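Local coordinates for Cfl (PDB 7A9J), which acts as a coronafacic acid ligase of the ATP-dependent AMP-binding enzyme family, probably activating carboxylic acids as adenylates for amide formation, at residues A[406-411]-A[421-426]; A[428-433]-A[465-470]; A[456-461]-A[519-524]; A[500-505]-A[526-531]. The protein carries 1 engineered substitution. One frame throughout, in Å; residues are numbered along the deposited sequence.

Contact 1: A[406-411]-A[421-426]; sequences TGDLVR and LGREKD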
loop_
_atom_site.group_PDB
_atom_site.type_symbol
_atom_site.label_atom_id
_atom_site.label_comp_id
_atom_site.label_asym_id
_atom_site.label_seq_id
_atom_site.Cartn_x
_atom_site.Cartn_y
_atom_site.Cartn_z
ATOM N N THR A 406 11.826 9.191 7.826
ATOM C CA THR A 406 10.420 8.983 7.486
ATOM C C THR A 406 9.553 10.232 7.659
ATOM O O THR A 406 8.444 10.268 7.102
ATOM C CB THR A 406 9.816 7.915 8.374
ATOM O OG1 THR A 406 9.897 8.386 9.730
ATOM C CG2 THR A 406 10.570 6.565 8.239
ATOM N N GLY A 407 9.967 11.190 8.474
ATOM C CA GLY A 407 9.143 12.312 8.851
ATOM C C GLY A 407 8.128 11.999 9.929
ATOM O O GLY A 407 7.332 12.879 10.263
ATOM N N ASP A 408 8.147 10.779 10.475
ATOM C CA ASP A 408 7.232 10.313 11.521
ATOM C C ASP A 408 7.957 10.262 12.861
ATOM O O ASP A 408 9.117 9.867 12.933
ATOM C CB ASP A 408 6.677 8.936 11.197
ATOM C CG ASP A 408 5.743 8.949 9.971
ATOM O OD1 ASP A 408 5.714 7.935 9.254
ATOM O OD2 ASP A 408 5.128 10.038 9.723
ATOM N N LEU A 409 7.269 10.694 13.903
ATOM C CA LEU A 409 7.762 10.662 15.278
ATOM C C LEU A 409 7.322 9.372 15.959
ATOM O O LEU A 409 6.179 8.944 15.803
ATOM C CB LEU A 409 7.184 11.815 16.038
ATOM C CG LEU A 409 7.597 13.181 15.497
ATOM C CD1 LEU A 409 7.026 14.286 16.383
ATOM C CD2 LEU A 409 9.116 13.253 15.544
ATOM N N VAL A 410 8.210 8.770 16.731
ATOM C CA VAL A 410 7.888 7.515 17.412
ATOM C C VAL A 410 8.569 7.501 18.779
ATOM O O VAL A 410 9.441 8.322 19.108
ATOM C CB VAL A 410 8.317 6.251 16.641
ATOM C CG1 VAL A 410 7.562 6.109 15.301
ATOM C CG2 VAL A 410 9.849 6.257 16.461
ATOM N N ARG A 411 8.162 6.511 19.576
ATOM C CA ARG A 411 8.830 6.148 20.802
ATOM C C ARG A 411 8.846 4.639 20.818
ATOM O O ARG A 411 7.858 4.021 20.428
ATOM C CB ARG A 411 8.088 6.661 22.052
ATOM C CG ARG A 411 8.673 6.131 23.315
ATOM C CD ARG A 411 7.958 6.717 24.522
ATOM N NE ARG A 411 6.535 6.341 24.581
ATOM C CZ ARG A 411 5.545 7.223 24.415
ATOM N NH1 ARG A 411 5.811 8.497 24.139
ATOM N NH2 ARG A 411 4.287 6.833 24.541
ATOM N N LEU A 421 3.644 8.841 17.190
ATOM C CA LEU A 421 3.378 10.160 17.743
ATOM C C LEU A 421 2.995 11.143 16.656
ATOM O O LEU A 421 2.895 12.372 16.917
ATOM C CB LEU A 421 4.601 10.670 18.529
ATOM C CG LEU A 421 4.945 9.682 19.637
ATOM C CD1 LEU A 421 6.172 10.138 20.363
ATOM C CD2 LEU A 421 3.775 9.662 20.592
ATOM N N GLY A 422 2.802 10.656 15.441
ATOM C CA GLY A 422 2.320 11.515 14.376
ATOM C C GLY A 422 3.446 12.032 13.496
ATOM O O GLY A 422 4.622 11.671 13.624
ATOM N N ARG A 423 3.042 12.821 12.514
ATOM C CA ARG A 423 4.017 13.495 11.663
ATOM C C ARG A 423 4.800 14.534 12.452
ATOM O O ARG A 423 4.251 15.279 13.276
ATOM C CB ARG A 423 3.314 14.203 10.509
ATOM C CG ARG A 423 2.528 13.285 9.636
ATOM C CD ARG A 423 3.452 12.481 8.796
ATOM N NE ARG A 423 4.305 13.299 7.928
ATOM C CZ ARG A 423 5.365 12.833 7.256
ATOM N NH1 ARG A 423 5.740 11.538 7.359
ATOM N NH2 ARG A 423 6.067 13.683 6.504
ATOM N N GLU A 424 6.103 14.604 12.177
ATOM C CA GLU A 424 6.902 15.633 12.838
ATOM C C GLU A 424 6.321 17.007 12.602
ATOM O O GLU A 424 6.367 17.881 13.494
ATOM C CB GLU A 424 8.343 15.586 12.344
ATOM C CG GLU A 424 9.263 16.594 13.065
ATOM C CD GLU A 424 10.748 16.278 12.895
ATOM O OE1 GLU A 424 11.489 16.345 13.910
ATOM O OE2 GLU A 424 11.179 15.963 11.757
ATOM N N LYS A 425 5.746 17.223 11.425
ATOM C CA LYS A 425 5.288 18.574 11.098
ATOM C C LYS A 425 3.936 18.910 11.704
ATOM O O LYS A 425 3.527 20.069 11.648
ATOM C CB LYS A 425 5.252 18.723 9.574
ATOM C CG LYS A 425 4.122 17.963 8.926
ATOM C CD LYS A 425 4.174 18.001 7.394
ATOM C CE LYS A 425 2.896 17.422 6.783
ATOM N NZ LYS A 425 2.823 15.925 6.794
ATOM N N ASP A 426 3.251 17.961 12.325
ATOM C CA ASP A 426 2.020 18.264 13.050
ATOM C C ASP A 426 2.254 18.517 14.522
ATOM O O ASP A 426 1.282 18.729 15.262
ATOM C CB ASP A 426 1.030 17.110 12.912
ATOM C CG ASP A 426 0.493 16.978 11.511
ATOM O OD1 ASP A 426 0.462 18.007 10.801
ATOM O OD2 ASP A 426 0.107 15.854 11.129
HETATM O O HOH W 1 6.660 15.327 9.112
#

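Contact 2: A[428-433]-A[465-470]; sequences IKIEGY and ERIIAL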
loop_
_atom_site.group_PDB
_atom_site.type_symbol
_atom_site.label_atom_id
_atom_site.label_comp_id
_atom_site.label_asym_id
_atom_site.label_seq_id
_atom_site.Cartn_x
_atom_site.Cartn_y
_atom_site.Cartn_z
ATOM N N ILE A 428 2.938 20.035 18.019
ATOM C CA ILE A 428 2.649 21.338 18.659
ATOM C C ILE A 428 3.624 21.558 19.815
ATOM O O ILE A 428 3.982 20.605 20.523
ATOM C CB ILE A 428 1.185 21.329 19.153
ATOM C CG1 ILE A 428 0.223 21.210 17.972
ATOM C CG2 ILE A 428 0.877 22.552 20.074
ATOM C CD1 ILE A 428 -1.212 20.933 18.387
ATOM N N LYS A 429 4.053 22.824 20.038
ATOM C CA LYS A 429 4.910 23.140 21.180
ATOM C C LYS A 429 4.098 23.921 22.216
ATOM O O LYS A 429 3.463 24.928 21.877
ATOM C CB LYS A 429 6.132 23.962 20.766
ATOM C CG LYS A 429 7.176 23.147 20.061
ATOM C CD LYS A 429 8.093 22.436 21.053
ATOM C CE LYS A 429 9.215 21.705 20.321
ATOM N NZ LYS A 429 10.156 22.640 19.628
ATOM N N ILE A 430 4.079 23.416 23.440
ATOM C CA ILE A 430 3.422 24.087 24.554
ATOM C C ILE A 430 4.455 24.264 25.645
ATOM O O ILE A 430 5.036 23.286 26.145
ATOM C CB ILE A 430 2.177 23.326 25.042
ATOM C CG1 ILE A 430 1.112 23.257 23.899
ATOM C CG2 ILE A 430 1.632 23.903 26.385
ATOM C CD1 ILE A 430 0.522 24.680 23.426
ATOM N N GLU A 431 4.699 25.522 26.030
ATOM C CA GLU A 431 5.682 25.800 27.049
ATOM C C GLU A 431 7.000 25.093 26.769
ATOM O O GLU A 431 7.636 24.592 27.687
ATOM C CB GLU A 431 5.166 25.418 28.455
ATOM C CG GLU A 431 3.869 26.129 28.901
ATOM C CD GLU A 431 4.105 27.649 29.180
ATOM O OE1 GLU A 431 3.131 28.427 29.267
ATOM O OE2 GLU A 431 5.272 28.037 29.307
ATOM N N GLY A 432 7.386 24.990 25.491
ATOM C CA GLY A 432 8.650 24.374 25.144
ATOM C C GLY A 432 8.581 22.870 24.871
ATOM O O GLY A 432 9.520 22.311 24.274
ATOM N N TYR A 433 7.507 22.205 25.287
ATOM C CA TYR A 433 7.330 20.748 25.209
ATOM C C TYR A 433 6.503 20.344 23.999
ATOM O O TYR A 433 5.514 20.998 23.638
ATOM C CB TYR A 433 6.664 20.215 26.478
ATOM C CG TYR A 433 7.612 20.167 27.646
ATOM C CD1 TYR A 433 7.819 21.273 28.451
ATOM C CD2 TYR A 433 8.336 19.010 27.913
ATOM C CE1 TYR A 433 8.720 21.221 29.521
ATOM C CE2 TYR A 433 9.229 18.943 28.958
ATOM C CZ TYR A 433 9.420 20.050 29.764
ATOM O OH TYR A 433 10.319 19.947 30.808
ATOM N N GLU A 465 1.533 28.980 20.531
ATOM C CA GLU A 465 0.480 28.180 19.942
ATOM C C GLU A 465 -0.589 27.893 20.974
ATOM O O GLU A 465 -0.304 27.804 22.168
ATOM C CB GLU A 465 1.000 26.795 19.443
ATOM C CG GLU A 465 1.974 26.864 18.286
ATOM C CD GLU A 465 2.515 25.452 17.926
ATOM O OE1 GLU A 465 1.733 24.594 17.465
ATOM O OE2 GLU A 465 3.712 25.167 18.126
ATOM N N ARG A 466 -1.804 27.647 20.497
ATOM C CA ARG A 466 -2.907 27.271 21.371
ATOM C C ARG A 466 -3.591 26.062 20.756
ATOM O O ARG A 466 -3.818 26.045 19.542
ATOM C CB ARG A 466 -3.879 28.441 21.501
ATOM C CG ARG A 466 -5.103 28.200 22.328
ATOM C CD ARG A 466 -5.813 29.551 22.613
ATOM N NE ARG A 466 -6.147 30.248 21.377
ATOM C CZ ARG A 466 -7.342 30.255 20.799
ATOM N NH1 ARG A 466 -8.359 29.594 21.349
ATOM N NH2 ARG A 466 -7.511 30.943 19.670
ATOM N N ILE A 467 -3.922 25.069 21.589
ATOM C CA ILE A 467 -4.476 23.812 21.071
ATOM C C ILE A 467 -5.980 23.906 20.927
ATOM O O ILE A 467 -6.688 24.260 21.875
ATOM C CB ILE A 467 -4.091 22.640 21.988
ATOM C CG1 ILE A 467 -2.567 22.502 21.984
ATOM C CG2 ILE A 467 -4.796 21.314 21.534
ATOM C CD1 ILE A 467 -2.081 21.432 22.954
ATOM N N ILE A 468 -6.471 23.569 19.736
ATOM C CA ILE A 468 -7.899 23.544 19.446
ATOM C C ILE A 468 -8.311 22.095 19.209
ATOM O O ILE A 468 -7.605 21.349 18.511
ATOM C CB ILE A 468 -8.201 24.395 18.198
ATOM C CG1 ILE A 468 -7.498 25.767 18.285
ATOM C CG2 ILE A 468 -9.715 24.437 17.939
ATOM C CD1 ILE A 468 -7.887 26.661 19.486
ATOM N N ALA A 469 -9.463 21.700 19.736
ATOM C CA ALA A 469 -9.999 20.371 19.422
ATOM C C ALA A 469 -11.296 20.527 18.647
ATOM O O ALA A 469 -12.252 21.144 19.141
ATOM C CB ALA A 469 -10.252 19.561 20.701
ATOM N N LEU A 470 -11.339 19.956 17.454
ATOM C CA LEU A 470 -12.601 19.774 16.755
ATOM C C LEU A 470 -13.252 18.489 17.250
ATOM O O LEU A 470 -12.637 17.421 17.205
ATOM C CB LEU A 470 -12.328 19.757 15.251
ATOM C CG LEU A 470 -13.369 20.071 14.185
ATOM C CD1 LEU A 470 -14.159 21.293 14.593
ATOM C CD2 LEU A 470 -12.612 20.351 12.880
#

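Contact 3: A[456-461]-A[519-524]; sequences FSVPDK and KLSNEY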
loop_
_atom_site.group_PDB
_atom_site.type_symbol
_atom_site.label_atom_id
_atom_site.label_comp_id
_atom_site.label_asym_id
_atom_site.label_seq_id
_atom_site.Cartn_x
_atom_site.Cartn_y
_atom_site.Cartn_z
ATOM N N PHE A 456 -5.502 20.429 16.527
ATOM C CA PHE A 456 -4.509 21.212 15.807
ATOM C C PHE A 456 -4.207 22.455 16.646
ATOM O O PHE A 456 -4.809 22.677 17.696
ATOM C CB PHE A 456 -4.992 21.665 14.425
ATOM C CG PHE A 456 -6.328 22.438 14.443
ATOM C CD1 PHE A 456 -7.531 21.757 14.374
ATOM C CD2 PHE A 456 -6.368 23.866 14.491
ATOM C CE1 PHE A 456 -8.740 22.422 14.388
ATOM C CE2 PHE A 456 -7.619 24.554 14.466
ATOM C CZ PHE A 456 -8.785 23.838 14.428
ATOM N N SER A 457 -3.254 23.241 16.198
ATOM C CA SER A 457 -3.007 24.474 16.929
ATOM C C SER A 457 -3.175 25.685 16.028
ATOM O O SER A 457 -3.156 25.584 14.797
ATOM C CB SER A 457 -1.593 24.486 17.570
ATOM O OG SER A 457 -0.596 24.600 16.552
ATOM N N VAL A 458 -3.335 26.828 16.689
ATOM C CA VAL A 458 -3.375 28.126 16.027
ATOM C C VAL A 458 -2.337 29.005 16.688
ATOM O O VAL A 458 -1.946 28.782 17.847
ATOM C CB VAL A 458 -4.789 28.766 16.070
ATOM C CG1 VAL A 458 -5.728 27.828 15.229
ATOM C CG2 VAL A 458 -5.322 28.905 17.471
ATOM N N PRO A 459 -1.850 30.000 15.961
ATOM C CA PRO A 459 -0.931 30.969 16.574
ATOM C C PRO A 459 -1.559 31.671 17.758
ATOM O O PRO A 459 -2.765 31.909 17.816
ATOM C CB PRO A 459 -0.623 31.945 15.438
ATOM C CG PRO A 459 -1.271 31.431 14.222
ATOM C CD PRO A 459 -2.245 30.364 14.595
ATOM N N ASP A 460 -0.711 32.003 18.724
ATOM C CA ASP A 460 -1.135 32.717 19.913
ATOM C C ASP A 460 -0.040 33.717 20.270
ATOM O O ASP A 460 1.139 33.340 20.341
ATOM C CB ASP A 460 -1.357 31.738 21.071
ATOM C CG ASP A 460 -1.949 32.424 22.293
ATOM O OD1 ASP A 460 -3.169 32.274 22.498
ATOM O OD2 ASP A 460 -1.212 33.128 23.027
ATOM N N LYS A 461 -0.427 34.972 20.505
ATOM C CA LYS A 461 0.565 36.039 20.605
ATOM C C LYS A 461 1.553 35.779 21.733
ATOM O O LYS A 461 2.754 36.036 21.591
ATOM C CB LYS A 461 -0.132 37.391 20.822
ATOM C CG LYS A 461 0.762 38.585 20.713
ATOM C CD LYS A 461 0.076 39.870 21.216
ATOM C CE LYS A 461 -0.842 40.497 20.184
ATOM N NZ LYS A 461 -1.333 41.831 20.666
ATOM N N LYS A 519 -4.405 22.598 7.123
ATOM C CA LYS A 519 -5.498 23.312 6.482
ATOM C C LYS A 519 -6.627 23.611 7.465
ATOM O O LYS A 519 -7.264 24.671 7.373
ATOM C CB LYS A 519 -5.992 22.517 5.278
ATOM C CG LYS A 519 -4.904 22.425 4.193
ATOM C CD LYS A 519 -5.281 21.503 3.035
ATOM C CE LYS A 519 -4.058 20.723 2.530
ATOM N NZ LYS A 519 -4.440 19.610 1.623
ATOM N N LEU A 520 -6.870 22.726 8.431
ATOM C CA LEU A 520 -7.878 23.047 9.434
ATOM C C LEU A 520 -7.462 24.240 10.276
ATOM O O LEU A 520 -8.295 25.110 10.562
ATOM C CB LEU A 520 -8.166 21.837 10.304
ATOM C CG LEU A 520 -9.032 20.822 9.582
ATOM C CD1 LEU A 520 -9.072 19.496 10.335
ATOM C CD2 LEU A 520 -10.434 21.386 9.392
ATOM N N SER A 521 -6.179 24.313 10.682
ATOM C CA SER A 521 -5.702 25.485 11.408
ATOM C C SER A 521 -5.954 26.738 10.601
ATOM O O SER A 521 -6.287 27.802 11.155
ATOM C CB SER A 521 -4.201 25.382 11.719
ATOM O OG SER A 521 -3.758 26.555 12.434
ATOM N N ASN A 522 -5.761 26.634 9.283
ATOM C CA ASN A 522 -5.910 27.791 8.408
ATOM C C ASN A 522 -7.358 28.219 8.295
ATOM O O ASN A 522 -7.612 29.407 8.061
ATOM C CB ASN A 522 -5.351 27.475 7.014
ATOM C CG ASN A 522 -3.834 27.585 6.958
ATOM O OD1 ASN A 522 -3.231 28.275 7.771
ATOM N ND2 ASN A 522 -3.211 26.903 5.993
ATOM N N GLU A 523 -8.297 27.308 8.592
ATOM C CA GLU A 523 -9.729 27.577 8.526
ATOM C C GLU A 523 -10.375 27.707 9.893
ATOM O O GLU A 523 -11.608 27.572 10.013
ATOM C CB GLU A 523 -10.403 26.446 7.734
ATOM C CG GLU A 523 -9.737 26.226 6.404
ATOM C CD GLU A 523 -9.898 27.428 5.498
ATOM O OE1 GLU A 523 -8.934 27.789 4.784
ATOM O OE2 GLU A 523 -10.997 28.028 5.521
ATOM N N TYR A 524 -9.558 27.981 10.925
ATOM C CA TYR A 524 -10.018 28.031 12.309
ATOM C C TYR A 524 -11.189 28.980 12.515
ATOM O O TYR A 524 -12.183 28.622 13.167
ATOM C CB TYR A 524 -8.834 28.427 13.182
ATOM C CG TYR A 524 -9.186 28.858 14.589
ATOM C CD1 TYR A 524 -9.783 27.972 15.481
ATOM C CD2 TYR A 524 -8.876 30.136 15.038
ATOM C CE1 TYR A 524 -10.092 28.364 16.786
ATOM C CE2 TYR A 524 -9.174 30.533 16.353
ATOM C CZ TYR A 524 -9.786 29.642 17.211
ATOM O OH TYR A 524 -10.098 30.011 18.512
#

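Contact 4: A[500-505]-A[526-531]; sequences EYIFIK and LLKSQA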
loop_
_atom_site.group_PDB
_atom_site.type_symbol
_atom_site.label_atom_id
_atom_site.label_comp_id
_atom_site.label_asym_id
_atom_site.label_seq_id
_atom_site.Cartn_x
_atom_site.Cartn_y
_atom_site.Cartn_z
ATOM N N GLU A 500 -9.586 24.890 23.767
ATOM C CA GLU A 500 -10.851 25.262 23.164
ATOM C C GLU A 500 -11.431 24.066 22.433
ATOM O O GLU A 500 -10.694 23.255 21.880
ATOM C CB GLU A 500 -10.629 26.401 22.198
ATOM C CG GLU A 500 -11.831 26.914 21.507
ATOM C CD GLU A 500 -11.464 28.179 20.757
ATOM O OE1 GLU A 500 -11.034 29.156 21.410
ATOM O OE2 GLU A 500 -11.537 28.172 19.522
ATOM N N TYR A 501 -12.753 23.977 22.438
ATOM C CA TYR A 501 -13.502 22.894 21.811
ATOM C C TYR A 501 -14.427 23.491 20.755
ATOM O O TYR A 501 -15.161 24.447 21.039
ATOM C CB TYR A 501 -14.300 22.133 22.895
ATOM C CG TYR A 501 -13.392 21.460 23.881
ATOM C CD1 TYR A 501 -12.623 20.381 23.481
ATOM C CD2 TYR A 501 -13.273 21.897 25.192
ATOM C CE1 TYR A 501 -11.776 19.738 24.337
ATOM C CE2 TYR A 501 -12.412 21.235 26.089
ATOM C CZ TYR A 501 -11.661 20.157 25.627
ATOM O OH TYR A 501 -10.776 19.469 26.422
ATOM N N ILE A 502 -14.370 22.956 19.538
ATOM C CA ILE A 502 -15.277 23.348 18.468
ATOM C C ILE A 502 -16.156 22.144 18.161
ATOM O O ILE A 502 -15.677 21.134 17.638
ATOM C CB ILE A 502 -14.521 23.826 17.223
ATOM C CG1 ILE A 502 -13.658 25.052 17.568
ATOM C CG2 ILE A 502 -15.510 24.230 16.112
ATOM C CD1 ILE A 502 -12.808 25.581 16.418
ATOM N N PHE A 503 -17.433 22.227 18.507
ATOM C CA PHE A 503 -18.355 21.130 18.250
ATOM C C PHE A 503 -18.921 21.301 16.851
ATOM O O PHE A 503 -19.508 22.343 16.537
ATOM C CB PHE A 503 -19.490 21.082 19.278
ATOM C CG PHE A 503 -19.029 20.788 20.669
ATOM C CD1 PHE A 503 -18.504 21.800 21.466
ATOM C CD2 PHE A 503 -19.102 19.508 21.182
ATOM C CE1 PHE A 503 -18.063 21.535 22.750
ATOM C CE2 PHE A 503 -18.675 19.238 22.469
ATOM C CZ PHE A 503 -18.153 20.256 23.256
ATOM N N ILE A 504 -18.765 20.273 16.025
ATOM C CA ILE A 504 -19.304 20.254 14.673
ATOM C C ILE A 504 -19.727 18.818 14.386
ATOM O O ILE A 504 -19.001 17.878 14.723
ATOM C CB ILE A 504 -18.269 20.779 13.653
ATOM C CG1 ILE A 504 -18.928 21.084 12.315
ATOM C CG2 ILE A 504 -17.128 19.807 13.469
ATOM C CD1 ILE A 504 -17.991 21.729 11.321
ATOM N N LYS A 505 -20.916 18.622 13.829
ATOM C CA LYS A 505 -21.370 17.239 13.720
ATOM C C LYS A 505 -20.958 16.582 12.415
ATOM O O LYS A 505 -21.305 15.422 12.183
ATOM C CB LYS A 505 -22.877 17.143 13.952
ATOM C CG LYS A 505 -23.192 17.325 15.438
ATOM C CD LYS A 505 -24.600 16.951 15.850
ATOM C CE LYS A 505 -24.749 17.191 17.346
ATOM N NZ LYS A 505 -24.043 18.454 17.750
ATOM N N LEU A 526 -13.253 30.168 10.183
ATOM C CA LEU A 526 -14.401 29.603 9.467
ATOM C C LEU A 526 -15.047 28.497 10.298
ATOM O O LEU A 526 -16.265 28.508 10.533
ATOM C CB LEU A 526 -13.983 29.069 8.098
ATOM C CG LEU A 526 -15.163 28.441 7.324
ATOM C CD1 LEU A 526 -16.212 29.463 6.944
ATOM C CD2 LEU A 526 -14.605 27.740 6.104
ATOM N N LEU A 527 -14.231 27.565 10.793
ATOM C CA LEU A 527 -14.750 26.461 11.607
ATOM C C LEU A 527 -15.564 26.987 12.777
ATOM O O LEU A 527 -16.691 26.540 13.009
ATOM C CB LEU A 527 -13.601 25.575 12.096
ATOM C CG LEU A 527 -12.937 24.656 11.060
ATOM C CD1 LEU A 527 -11.688 24.016 11.671
ATOM C CD2 LEU A 527 -13.864 23.582 10.468
ATOM N N LYS A 528 -15.008 27.938 13.549
ATOM C CA LYS A 528 -15.782 28.487 14.659
ATOM C C LYS A 528 -17.115 29.047 14.179
ATOM O O LYS A 528 -18.140 28.863 14.841
ATOM C CB LYS A 528 -14.996 29.559 15.395
ATOM C CG LYS A 528 -13.872 28.979 16.221
ATOM C CD LYS A 528 -13.431 29.986 17.282
ATOM C CE LYS A 528 -12.743 31.155 16.634
ATOM N NZ LYS A 528 -12.335 32.083 17.748
ATOM N N SER A 529 -17.138 29.696 13.010
ATOM C CA SER A 529 -18.392 30.312 12.594
ATOM C C SER A 529 -19.402 29.271 12.162
ATOM O O SER A 529 -20.608 29.554 12.145
ATOM C CB SER A 529 -18.164 31.322 11.463
ATOM O OG SER A 529 -17.832 30.649 10.264
ATOM N N GLN A 530 -18.951 28.066 11.821
ATOM C CA GLN A 530 -19.880 27.039 11.391
ATOM C C GLN A 530 -20.208 26.062 12.508
ATOM O O GLN A 530 -21.005 25.145 12.293
ATOM C CB GLN A 530 -19.309 26.303 10.179
ATOM C CG GLN A 530 -19.048 27.240 9.003
ATOM C CD GLN A 530 -20.304 27.999 8.591
ATOM O OE1 GLN A 530 -21.269 27.398 8.134
ATOM N NE2 GLN A 530 -20.304 29.332 8.780
ATOM N N ALA A 531 -19.654 26.270 13.700
ATOM C CA ALA A 531 -19.717 25.266 14.751
ATOM C C ALA A 531 -21.108 25.174 15.365
ATOM O O ALA A 531 -21.858 26.152 15.412
ATOM C CB ALA A 531 -18.708 25.597 15.840
HETATM O O HOH W 2 -11.163 31.998 20.638
#

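Contact 1: A[406-411]-A[421-426]
D408 to R411 pair antiparallel with L421 to R423, the two strand axes approaching to 4.7 Å at 167°. L409 bonds through both its backbone N and its backbone O: the N donates to G422 O at 2.8 Å, and the O accepts from L421 N at 2.9 Å. Past the strand end, E424 N reaches G407 O over 2.9 Å in an almost straight bond, and a water links that same oxygen to K425 N. These are the two arms of a beta hairpin. The T406-G407-D408 sequence matches the TGD motif of adenylate-forming enzymes, and G422 and R423 begin their GR motif. R423 starts out away from the opposite strand but doubles back through bends at chi2 and chi3, which bring its guanidinium over the carbonyl oxygen of G407. NH1 then has two acceptors, D408 OD2 at 2.9 Å in a salt bridge and T406 O at 3.0 Å. Carboxylate and guanidinium planes stand 85° apart, and NH1 meets OD2 from above the carboxylate plane. G407, with positive phi and no side chain, gives the arginine room. The other carboxylate oxygen of D408 bonds Y334 OH, a residue of the ligand pocket. T406 OG1 accepts from D408 N in an ST turn and also bonds L378 O. Among apolar groups, L409 CB lies 3.8 Å from L421 CB, while L409 CG rests on E424 CA.

Contact 2: A[428-433]-A[465-470]
I428, K429 and I430 lie across the start of the strand containing E465 and I467, with axes 7.1 Å apart and inclined at 114°; there is no backbone ladder between them, and the join is made by side chains and one backbone N. The first segment belongs to a small beta hairpin, 428-430 with 433-435, packed against the four-stranded sheet of the C-terminal domain. I428 comes first and points at that sheet. Its CG2 meets I467 CG1 at 3.9 Å and also lies 3.4 Å from E465 OE1, so a branched apolar residue fills the angle between the carboxylate and the isoleucine beyond it. K429 contributes mainly its backbone: its N donates to E465 OE2 over 3.0 Å, nearly straight at 166°, approaching from above the carboxylate plane. The amine end of K429 leads away, as suits a lysine at an exposed edge. Glutamate is apt here because its extended chain can span the gap between the two strands and divide its oxygens, OE2 going to the hairpin and OE1 to S457 OG on the adjacent strand. The bent chain of I430 (chi2 -64°) brings its end back to the strand: CG1 packs on I467 CD1 at 3.8 Å, and CD1 comes to rest 3.5 Å from the backbone O of E465. After I430 the chain reverses through a type I' turn, in which E431 and G432 both adopt positive phi, a shape that glycine accepts readily, and I430 N donates to Y433 O at 2.8 Å.

Contact 3: A[456-461]-A[519-524]
F456 and V458 form the apolar centre with Y524 and L520, where helix 517-522 and the first turn of the next helix pack on strand 450-460, an outer strand of the four-stranded C-terminal domain sheet. The F456 ring turns one face to the helix, covered toward its rim by the L520-S521 peptide, with CD2 only 3.5 Å from S521 CA and CD1 4.1 Å from L520 CB. Its CG takes the crowded position between backbone N and carbonyl carbon (chi1 55°), and this rotation lays the ring against that peptide. Its CE2 edge looks to Y524 CD1 at 4.2 Å. V458, two residues on and so on the same side of the strand, sets CG1 over the face of the Y524 ring, 4.1 Å from the centroid and 27° off the normal, a CH-pi contact well served by a compact branched side chain. Y524 is held at its far end too, since OH is hydrogen-bonded to E500. Beside V458, the small S521 lets the helix come close. Its hydroxyl, anti to the backbone N (chi1 180°), donates to S457 O at 2.6 Å, lying in the plane of that carbonyl.

Contact 4: A[500-505]-A[526-531]
I502 is the main apolar link between strand 500-503 and helix 524-530, whose local axes pass 8.3 Å apart at 59°. Both branches of the isoleucine are used. Its CD1 touches K528 CG at 3.6 Å, with the two side chains crossing at about a right angle, and CG2 presses on A531 CB at 3.5 Å, tighter than usual for two carbons. L527 CB borders the patch more loosely. The small A531 fits here, just where the chain leaves the helix region, its CB also 3.4 Å from F503 O.

The polar group belongs to E500 and K528. The lysine's aliphatic part crosses the carboxylate, CD sitting 3.4 Å from E500 OE2, and a bend at chi3 (-69°) leaves NZ 4.4 Å from OE2, too far for a salt bridge. Two intermediaries join the charges instead. A water donates to E500 OE1 at 2.9 Å and takes a weak bond from K528 NZ, while Y524 OH, the partner of OE2, also bonds NZ. OE1 further meets R466 in a salt bridge and T536 OG1, so this buried carboxylate is well satisfied.

Strand 500-503 lies between 464-473, its parallel neighbour, and the antiparallel 533-536. Y501 faces helix 481-491 while I502 faces helix 524-530, placing a helix on each side of the sheet.

How the contacts relate
Contact 1 closes a short hairpin of strands 408-412 and 418-423, with the D408 side chain about 11 Å from the bound ligand. The chain passes straight into contact 2, so these two stand in series. Contact 2 closes a longer loop, from hairpin 428-435 to strand 464-473. Before it ends, strand 450-460 opens contact 3, whose partner arrives only with helix 517-522, so contacts 2 and 3 cross. Contact 4 begins inside contact 3's loop and ends after it, crossing in turn. Contacts 2 and 4 are in series but meet at the neighbouring strands 464-473 and 500-503. Contacts 2, 3 and 4 share one four-stranded sheet, bringing to it a hairpin and two successive helices.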